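Long-range contact in putative methyl-accepting chemotaxis signal transduction protein (Campylobacter jejuni, PDB 6W3V), which binds phenylalanine in a dCACHE-type sensor region and probably passes the signal to the chemotaxis machinery: residues A78-L83 against G158-S163. Residues are numbered along the deposited sequence; the frame is centred on the assembly and turned at random.
With PHE (phenylalanine), chain C.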
loop_
_atom_site.group_PDB
_atom_site.type_symbol
_atom_site.label_atom_id
_atom_site.label_comp_id
_atom_site.label_asym_id
_atom_site.label_seq_id
_atom_site.Cartn_x
_atom_site.Cartn_y
_atom_site.Cartn_z
ATOM N N ALA A 78 9.873 9.966 2.062
ATOM C CA ALA A 78 9.524 9.265 0.833
ATOM C C ALA A 78 10.796 8.959 0.039
ATOM O O ALA A 78 11.844 9.592 0.235
ATOM C CB ALA A 78 8.562 10.061 -0.011
ATOM N N LEU A 79 10.731 7.988 -0.870
ATOM C CA LEU A 79 11.872 7.618 -1.687
ATOM C C LEU A 79 12.040 8.612 -2.817
ATOM O O LEU A 79 13.147 9.019 -3.098
ATOM C CB LEU A 79 11.690 6.198 -2.228
ATOM C CG LEU A 79 12.966 5.605 -2.801
ATOM C CD1 LEU A 79 13.979 5.381 -1.662
ATOM C CD2 LEU A 79 12.707 4.318 -3.574
ATOM N N ASN A 80 10.948 8.941 -3.482
ATOM C CA ASN A 80 10.949 9.866 -4.617
ATOM C C ASN A 80 9.657 10.641 -4.558
ATOM O O ASN A 80 8.629 10.087 -4.195
ATOM C CB ASN A 80 10.970 9.127 -5.964
ATOM C CG ASN A 80 12.198 8.271 -6.216
ATOM O OD1 ASN A 80 13.336 8.770 -6.249
ATOM N ND2 ASN A 80 11.972 6.969 -6.367
ATOM N N VAL A 81 9.699 11.916 -4.978
ATOM C CA VAL A 81 8.540 12.723 -5.183
ATOM C C VAL A 81 8.774 13.483 -6.488
ATOM O O VAL A 81 9.864 14.026 -6.689
ATOM C CB VAL A 81 8.257 13.691 -4.026
ATOM C CG1 VAL A 81 7.100 14.600 -4.297
ATOM C CG2 VAL A 81 8.072 12.951 -2.709
ATOM N N TYR A 82 7.787 13.486 -7.389
ATOM C CA TYR A 82 8.038 13.978 -8.718
ATOM C C TYR A 82 6.764 14.535 -9.334
ATOM O O TYR A 82 5.649 14.218 -8.980
ATOM C CB TYR A 82 8.656 12.886 -9.599
ATOM C CG TYR A 82 8.033 11.505 -9.463
ATOM C CD1 TYR A 82 8.489 10.618 -8.482
ATOM C CD2 TYR A 82 6.971 11.085 -10.243
ATOM C CE1 TYR A 82 7.926 9.387 -8.309
ATOM C CE2 TYR A 82 6.381 9.849 -10.061
ATOM C CZ TYR A 82 6.913 8.961 -9.135
ATOM O OH TYR A 82 6.326 7.734 -9.004
ATOM N N LEU A 83 6.985 15.368 -10.360
ATOM C CA LEU A 83 5.901 15.971 -11.150
ATOM C C LEU A 83 6.195 15.788 -12.626
ATOM O O LEU A 83 7.182 16.351 -13.135
ATOM C CB LEU A 83 5.762 17.465 -10.831
ATOM C CG LEU A 83 4.637 18.210 -11.563
ATOM C CD1 LEU A 83 3.259 17.697 -11.177
ATOM C CD2 LEU A 83 4.716 19.719 -11.371
ATOM N N GLY A 158 3.673 12.293 -8.429
ATOM C CA GLY A 158 3.869 10.973 -7.882
ATOM C C GLY A 158 4.701 10.996 -6.634
ATOM O O GLY A 158 5.627 11.791 -6.477
ATOM N N VAL A 159 4.332 10.085 -5.727
ATOM C CA VAL A 159 4.961 9.941 -4.429
ATOM C C VAL A 159 5.261 8.445 -4.223
ATOM O O VAL A 159 4.336 7.615 -4.318
ATOM C CB VAL A 159 4.052 10.434 -3.299
ATOM C CG1 VAL A 159 4.677 10.086 -1.944
ATOM C CG2 VAL A 159 3.766 11.904 -3.415
ATOM N N ASP A 160 6.533 8.098 -4.067
ATOM C CA ASP A 160 6.965 6.692 -3.890
ATOM C C ASP A 160 7.294 6.449 -2.430
ATOM O O ASP A 160 8.213 7.077 -1.884
ATOM C CB ASP A 160 8.225 6.390 -4.699
ATOM C CG ASP A 160 8.025 6.457 -6.216
ATOM O OD1 ASP A 160 6.863 6.500 -6.688
ATOM O OD2 ASP A 160 9.076 6.409 -6.892
ATOM N N ILE A 161 6.578 5.502 -1.843
ATOM C CA ILE A 161 6.828 5.079 -0.481
ATOM C C ILE A 161 7.329 3.638 -0.517
ATOM O O ILE A 161 6.739 2.818 -1.213
ATOM C CB ILE A 161 5.545 5.144 0.350
ATOM C CG1 ILE A 161 4.892 6.538 0.315
ATOM C CG2 ILE A 161 5.814 4.716 1.793
ATOM C CD1 ILE A 161 5.729 7.650 0.877
ATOM N N PRO A 162 8.452 3.328 0.149
ATOM C CA PRO A 162 8.922 1.940 0.115
ATOM C C PRO A 162 7.864 0.976 0.626
ATOM O O PRO A 162 7.231 1.220 1.652
ATOM C CB PRO A 162 10.126 1.970 1.038
ATOM C CG PRO A 162 10.615 3.391 0.965
ATOM C CD PRO A 162 9.383 4.213 0.858
ATOM N N SER A 163 7.616 -0.093 -0.121
ATOM C CA SER A 163 6.657 -1.093 0.301
ATOM C C SER A 163 7.113 -1.752 1.591
ATOM O O SER A 163 6.257 -2.182 2.396
ATOM C CB SER A 163 6.377 -2.126 -0.797
ATOM O OG SER A 163 7.586 -2.662 -1.255
HETATM N N PHE C . 8.961 4.954 -9.160
HETATM C CA PHE C . 8.851 5.699 -10.436
HETATM C C PHE C . 8.891 4.696 -11.580
HETATM O O PHE C . 9.678 3.737 -11.492
HETATM C CB PHE C . 10.049 6.652 -10.559
HETATM C CG PHE C . 10.038 7.493 -11.773
HETATM C CD1 PHE C . 10.523 6.985 -12.939
HETATM C CD2 PHE C . 9.596 8.782 -11.725
HETATM C CE1 PHE C . 10.590 7.767 -14.069
HETATM C CE2 PHE C . 9.611 9.534 -12.859
HETATM C CZ PHE C . 10.010 8.988 -14.053
HETATM O OXT PHE C . 8.160 4.876 -12.574
#
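The side chains of Tyr82 and Asp160 cross at about a right angle on the ligand-binding face of the membrane-distal module of a double Cache (dCACHE) sensor, where the antiparallel strands 80-84 and 152-162 are central neighbours in the sheet. The tightly packed end lies at Tyr82 and Gly158, a hydrogen-bonded pair whose two backbone bonds include Gly158 N to Tyr82 O at 2.8 Å. With CG set between its own backbone N and carbonyl carbon (chi1 43°), the Tyr82 ring leans toward the neighbouring strand, over Gly158, and Gly158 CA makes a CH-pi contact 3.9 Å from the ring centroid. CD2 of the bound phenylalanine sits over the opposite face of the ring, and Trp115 adds an edge-to-face contact, fixing the phenol between strand and ligand. Tyr82 OH donates to Asp160 OD1 (2.7 Å), reaching its syn side but 27° out of the carboxylate plane; Thr142 holds the same oxygen from strand 139-149. Asn80 ND2 meets the anti lone pair of Asp160 OD2 at 3.0 Å, amide and carboxylate standing nearly perpendicular, and Asp133 also binds this ND2. Such neutral donors would be expected to orient the carboxylate for the ligand's ammonium group. Behind the pocket, Val81 and Val159 form a non-hydrogen-bonded pair facing the long helix 4-48, their methyls only loosely matched at 4.4 Å (CG1 to CG2). Ala78 CB packs on Ile161 CD1 at 3.8 Å, but packing is sparser between Leu79 and the partly exposed Pro162: Leu79 N still bonds to Asp160 O, yet Leu79 CB merely grazes Pro162 CD at 4.3 Å, and the buried Asn80 N lacks a partner. At the ligand itself, the amino N of phenylalanine donates to Asp160 OD2, 2.7 Å away.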